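Local coordinates for probable thioesterase (Thermus thermophilus, PDB 1Z54), which probably hydrolyses fatty acyl-CoA thioesters, as a member of the 4-hydroxybenzoyl-CoA thioesterase family with its hot-dog fold, at residues L108-V111 with G112-A115; R33-F36 with L37-G41. All coordinates share one frame; numbering follows the deposited sequence.

How the contacts relate
Both contacts are local parts of one hot-dog domain, contact 1 a turn at the end of strand 98-111 and contact 2 the C-terminal end of helix 24-39. Their centres lie 20 Å apart and their nearest atoms about 9 Å, so they do not touch. Phe54 of strand 52-63 joins them indirectly, meeting Cys109 of contact 1 and Leu37 of contact 2. The centre of contact 1 is about 19 Å, and that of contact 2 about 9 Å, from the centre of the chain. The Arg33 side chain comes within about 3 Å of a bound glycerol, probably from the crystallisation liquor. Both contacts also touch other subunits, contact 1 through Gln110 and Glu113, contact 2 through Arg33 and Val34.

Contact 1: residues L108-V111 with G112-A115; sequences LCQV and GERA
Gln110 and Glu113 run alongside each other in the same direction, the amide turned 76° against the carboxylate. At their ends Gln110 NE2 is 3.3 Å from Glu113 OE2. The Gln110 chain is extended, with CG anti to the backbone N (chi1 -173°), and this carries it alongside the turn: its CG passes 3.5 Å from Arg114 N. A long, flexible amide suits this place, because its methylenes lie along the backbone while its polar end stays level with the carboxylate.

Beneath this pair the chain reverses. Gly112 and Glu113 both have positive phi; at Gly112 a CB would also clash with Val111 O, so a residue without one suits the place. The turn is closed by Val111 N donating to Arg114 O at 3.1 Å with an N-H...O angle of 162°. The same carbonyl oxygen also receives a CA-H...O contact from Gln110. Further along, Ala115 CA approaches Cys109 O at 3.5 Å in another such contact, and Gln110 is bridged to Ala115, making a short hairpin-like turn with a single antiparallel bridge.

Arg114 serves the other carbonyl of the turn. Its CG sits 3.2 Å from Val111 O, and a bend at chi3 swings the guanidinium round to a water. That water meets the guanidinium edge in its plane, accepting from Arg114 NH2 at 2.9 Å and donating to Val111 O at 2.7 Å, so the water satisfies Val111 O and the charged Arg114 holds that water in place.

Strand 52-63 and the residues just before it run beside the turn, with backbone bonds from Leu108 to Pro55, Gln110 to Phe53 and Gly112 to Gly51. Cys109, small and buried, packs inward on Val52, Phe54 and Ile118, while Gln110 and Glu113 meet Met17 and Arg68 of a second subunit.

Contact 2: residues R33-F36 with L37-G41; sequences RVDF and LERAG
Asp35 OD2 is gripped by two groups: Thr5 OG1 hydrogen-bonds to it from strand 3-8, and Arg39 NH2, from the next turn of the helix, reaches it at 3.4 Å in a weak bond that is part of a salt bridge. The two side chains meet at a slant, with carboxylate and guanidinium planes 44° apart and OD2 at the guanidinium edge. Arg39 CD lies 3.5 Å from Asp35 OD1, and a bend at chi3 (69°) beyond it turns NH2 back toward OD2; NH2 also makes a weak bond to Val4 O. With an alanine in place of Asp35, Thr5 OG1 would probably lose this acceptor and Arg39 its salt-bridge partner, leaving the guanidinium less restrained, with the weak bond to Val4 O still in place. Asp35 OD1 also lies 4.4 Å from Glu38 OE2, a like charge that this arginine probably helps to offset.

These residues form the last turns of helix 24-39, the long helix that the curved sheet of the hot-dog fold wraps around. Regular backbone bonds run as far as Ala40 N to Phe36 O. Gly41 then turns to positive phi (82°) in a Schellman motif, its N bonded to Glu38 O; a side chain here would be jammed against the carbonyl O of Ala40.

Leu37, Phe36 and Ala40 make the greasy side of the turn. Leu37 packs on Phe54 and Leu126, while the Phe36 ring, its edge toward Leu37 N, rests with Ala40 on Leu129 of helix 120-129. Arg33, buried but charged, reaches away, its NH1 bonded to Tyr91 OH and its NH2 to a glycerol.

Contact 1: residues L108-V111 with G112-A115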
loop_
_atom_site.group_PDB
_atom_site.type_symbol
_atom_site.label_atom_id
_atom_site.label_comp_id
_atom_site.label_asym_id
_atom_site.label_seq_id
_atom_site.Cartn_x
_atom_site.Cartn_y
_atom_site.Cartn_z
ATOM N N LEU A 108 -20.732 -9.747 3.444
ATOM C CA LEU A 108 -22.020 -10.046 2.849
ATOM C C LEU A 108 -21.572 -10.872 1.654
ATOM O O LEU A 108 -20.370 -10.949 1.372
ATOM C CB LEU A 108 -22.737 -8.780 2.369
ATOM C CG LEU A 108 -23.506 -7.966 3.413
ATOM C CD1 LEU A 108 -24.195 -6.804 2.706
ATOM C CD2 LEU A 108 -24.542 -8.840 4.127
ATOM N N CYS A 109 -22.508 -11.505 0.961
ATOM C CA CYS A 109 -22.135 -12.294 -0.201
ATOM C C CYS A 109 -22.719 -11.640 -1.434
ATOM O O CYS A 109 -23.911 -11.340 -1.484
ATOM C CB CYS A 109 -22.642 -13.735 -0.083
ATOM S SG CYS A 109 -22.211 -14.781 -1.515
ATOM N N GLN A 110 -21.868 -11.402 -2.423
ATOM C CA GLN A 110 -22.312 -10.775 -3.656
ATOM C C GLN A 110 -22.163 -11.739 -4.823
ATOM O O GLN A 110 -21.103 -12.328 -5.029
ATOM C CB GLN A 110 -21.496 -9.510 -3.918
ATOM C CG GLN A 110 -21.972 -8.677 -5.098
ATOM C CD GLN A 110 -21.159 -7.405 -5.263
ATOM O OE1 GLN A 110 -21.037 -6.607 -4.332
ATOM N NE2 GLN A 110 -20.602 -7.208 -6.451
ATOM N N VAL A 111 -23.242 -11.911 -5.572
ATOM C CA VAL A 111 -23.229 -12.786 -6.734
ATOM C C VAL A 111 -23.804 -12.012 -7.914
ATOM O O VAL A 111 -24.986 -11.676 -7.933
ATOM C CB VAL A 111 -24.056 -14.078 -6.476
ATOM C CG1 VAL A 111 -25.382 -13.730 -5.864
ATOM C CG2 VAL A 111 -24.277 -14.833 -7.770
ATOM N N GLY A 112 -22.950 -11.709 -8.887
ATOM C CA GLY A 112 -23.401 -10.967 -10.050
ATOM C C GLY A 112 -23.918 -9.579 -9.706
ATOM O O GLY A 112 -25.080 -9.245 -9.970
ATOM N N GLU A 113 -23.047 -8.775 -9.107
ATOM C CA GLU A 113 -23.366 -7.405 -8.718
ATOM C C GLU A 113 -24.651 -7.218 -7.905
ATOM O O GLU A 113 -25.437 -6.312 -8.175
ATOM C CB GLU A 113 -23.411 -6.504 -9.961
ATOM C CG GLU A 113 -23.544 -5.011 -9.648
ATOM C CD GLU A 113 -22.367 -4.460 -8.852
ATOM O OE1 GLU A 113 -22.515 -3.383 -8.230
ATOM O OE2 GLU A 113 -21.290 -5.092 -8.856
ATOM N N ARG A 114 -24.868 -8.069 -6.908
ATOM C CA ARG A 114 -26.047 -7.934 -6.061
ATOM C C ARG A 114 -25.925 -8.782 -4.808
ATOM O O ARG A 114 -25.438 -9.908 -4.856
ATOM C CB ARG A 114 -27.327 -8.319 -6.822
ATOM C CG ARG A 114 -27.484 -9.802 -7.150
ATOM C CD ARG A 114 -28.855 -10.087 -7.777
ATOM N NE ARG A 114 -29.951 -10.039 -6.806
ATOM C CZ ARG A 114 -30.260 -11.033 -5.975
ATOM N NH1 ARG A 114 -31.267 -10.905 -5.121
ATOM N NH2 ARG A 114 -29.568 -12.163 -6.005
ATOM N N ALA A 115 -26.351 -8.230 -3.679
ATOM C CA ALA A 115 -26.300 -8.969 -2.429
ATOM C C ALA A 115 -27.247 -10.157 -2.563
ATOM O O ALA A 115 -28.385 -10.011 -3.020
ATOM C CB ALA A 115 -26.728 -8.077 -1.273
HETATM O O HOH W 1 -27.438 -12.898 -7.898
#

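Contact 2: residues R33-F36 with L37-G41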
loop_
_atom_site.group_PDB
_atom_site.type_symbol
_atom_site.label_atom_id
_atom_site.label_comp_id
_atom_site.label_asym_id
_atom_site.label_seq_id
_atom_site.Cartn_x
_atom_site.Cartn_y
_atom_site.Cartn_z
ATOM N N ARG A 33 -7.611 -14.723 5.956
ATOM C CA ARG A 33 -8.953 -15.110 5.535
ATOM C C ARG A 33 -8.865 -15.924 4.230
ATOM O O ARG A 33 -9.485 -16.987 4.090
ATOM C CB ARG A 33 -9.816 -13.852 5.333
ATOM C CG ARG A 33 -11.216 -14.133 4.801
ATOM C CD ARG A 33 -12.146 -12.906 4.824
ATOM N NE ARG A 33 -11.727 -11.770 3.990
ATOM C CZ ARG A 33 -11.031 -10.722 4.431
ATOM N NH1 ARG A 33 -10.656 -10.651 5.703
ATOM N NH2 ARG A 33 -10.738 -9.717 3.613
ATOM N N VAL A 34 -8.078 -15.421 3.283
ATOM C CA VAL A 34 -7.891 -16.074 1.994
ATOM C C VAL A 34 -7.275 -17.477 2.151
ATOM O O VAL A 34 -7.665 -18.429 1.467
ATOM C CB VAL A 34 -6.990 -15.194 1.085
ATOM C CG1 VAL A 34 -6.380 -16.026 -0.023
ATOM C CG2 VAL A 34 -7.816 -14.039 0.508
ATOM N N ASP A 35 -6.305 -17.587 3.047
ATOM C CA ASP A 35 -5.634 -18.853 3.313
ATOM C C ASP A 35 -6.650 -19.829 3.931
ATOM O O ASP A 35 -6.698 -21.007 3.574
ATOM C CB ASP A 35 -4.457 -18.598 4.262
ATOM C CG ASP A 35 -3.613 -19.837 4.511
ATOM O OD1 ASP A 35 -3.375 -20.612 3.564
ATOM O OD2 ASP A 35 -3.168 -20.020 5.658
ATOM N N PHE A 36 -7.468 -19.319 4.845
ATOM C CA PHE A 36 -8.501 -20.112 5.515
ATOM C C PHE A 36 -9.444 -20.707 4.466
ATOM O O PHE A 36 -9.675 -21.923 4.433
ATOM C CB PHE A 36 -9.264 -19.205 6.487
ATOM C CG PHE A 36 -10.416 -19.870 7.199
ATOM C CD1 PHE A 36 -11.646 -20.025 6.575
ATOM C CD2 PHE A 36 -10.279 -20.290 8.521
ATOM C CE1 PHE A 36 -12.727 -20.585 7.255
ATOM C CE2 PHE A 36 -11.354 -20.854 9.217
ATOM C CZ PHE A 36 -12.579 -21.001 8.586
ATOM N N LEU A 37 -9.971 -19.843 3.602
ATOM C CA LEU A 37 -10.876 -20.267 2.545
ATOM C C LEU A 37 -10.227 -21.278 1.605
ATOM O O LEU A 37 -10.869 -22.243 1.188
ATOM C CB LEU A 37 -11.354 -19.057 1.754
ATOM C CG LEU A 37 -12.422 -18.213 2.446
ATOM C CD1 LEU A 37 -12.638 -16.929 1.671
ATOM C CD2 LEU A 37 -13.726 -19.005 2.533
ATOM N N GLU A 38 -8.959 -21.067 1.265
ATOM C CA GLU A 38 -8.285 -22.005 0.382
ATOM C C GLU A 38 -8.171 -23.372 1.073
ATOM O O GLU A 38 -8.601 -24.389 0.531
ATOM C CB GLU A 38 -6.900 -21.466 -0.000
ATOM C CG GLU A 38 -6.005 -22.448 -0.744
ATOM C CD GLU A 38 -4.775 -21.776 -1.349
ATOM O OE1 GLU A 38 -4.857 -21.312 -2.507
ATOM O OE2 GLU A 38 -3.727 -21.701 -0.670
ATOM N N ARG A 39 -7.606 -23.382 2.276
ATOM C CA ARG A 39 -7.434 -24.617 3.035
ATOM C C ARG A 39 -8.737 -25.394 3.176
ATOM O O ARG A 39 -8.728 -26.623 3.278
ATOM C CB ARG A 39 -6.845 -24.297 4.409
ATOM C CG ARG A 39 -5.461 -23.692 4.305
ATOM C CD ARG A 39 -5.005 -23.022 5.590
ATOM N NE ARG A 39 -4.748 -23.962 6.677
ATOM C CZ ARG A 39 -4.171 -23.616 7.825
ATOM N NH1 ARG A 39 -3.967 -24.521 8.777
ATOM N NH2 ARG A 39 -3.788 -22.358 8.022
ATOM N N ALA A 40 -9.858 -24.681 3.159
ATOM C CA ALA A 40 -11.164 -25.313 3.276
ATOM C C ALA A 40 -11.642 -25.843 1.925
ATOM O O ALA A 40 -12.759 -26.343 1.807
ATOM C CB ALA A 40 -12.172 -24.319 3.823
ATOM N N GLY A 41 -10.791 -25.733 0.909
ATOM C CA GLY A 41 -11.167 -26.191 -0.418
ATOM C C GLY A 41 -12.007 -25.161 -1.156
ATOM O O GLY A 41 -12.737 -25.490 -2.093
#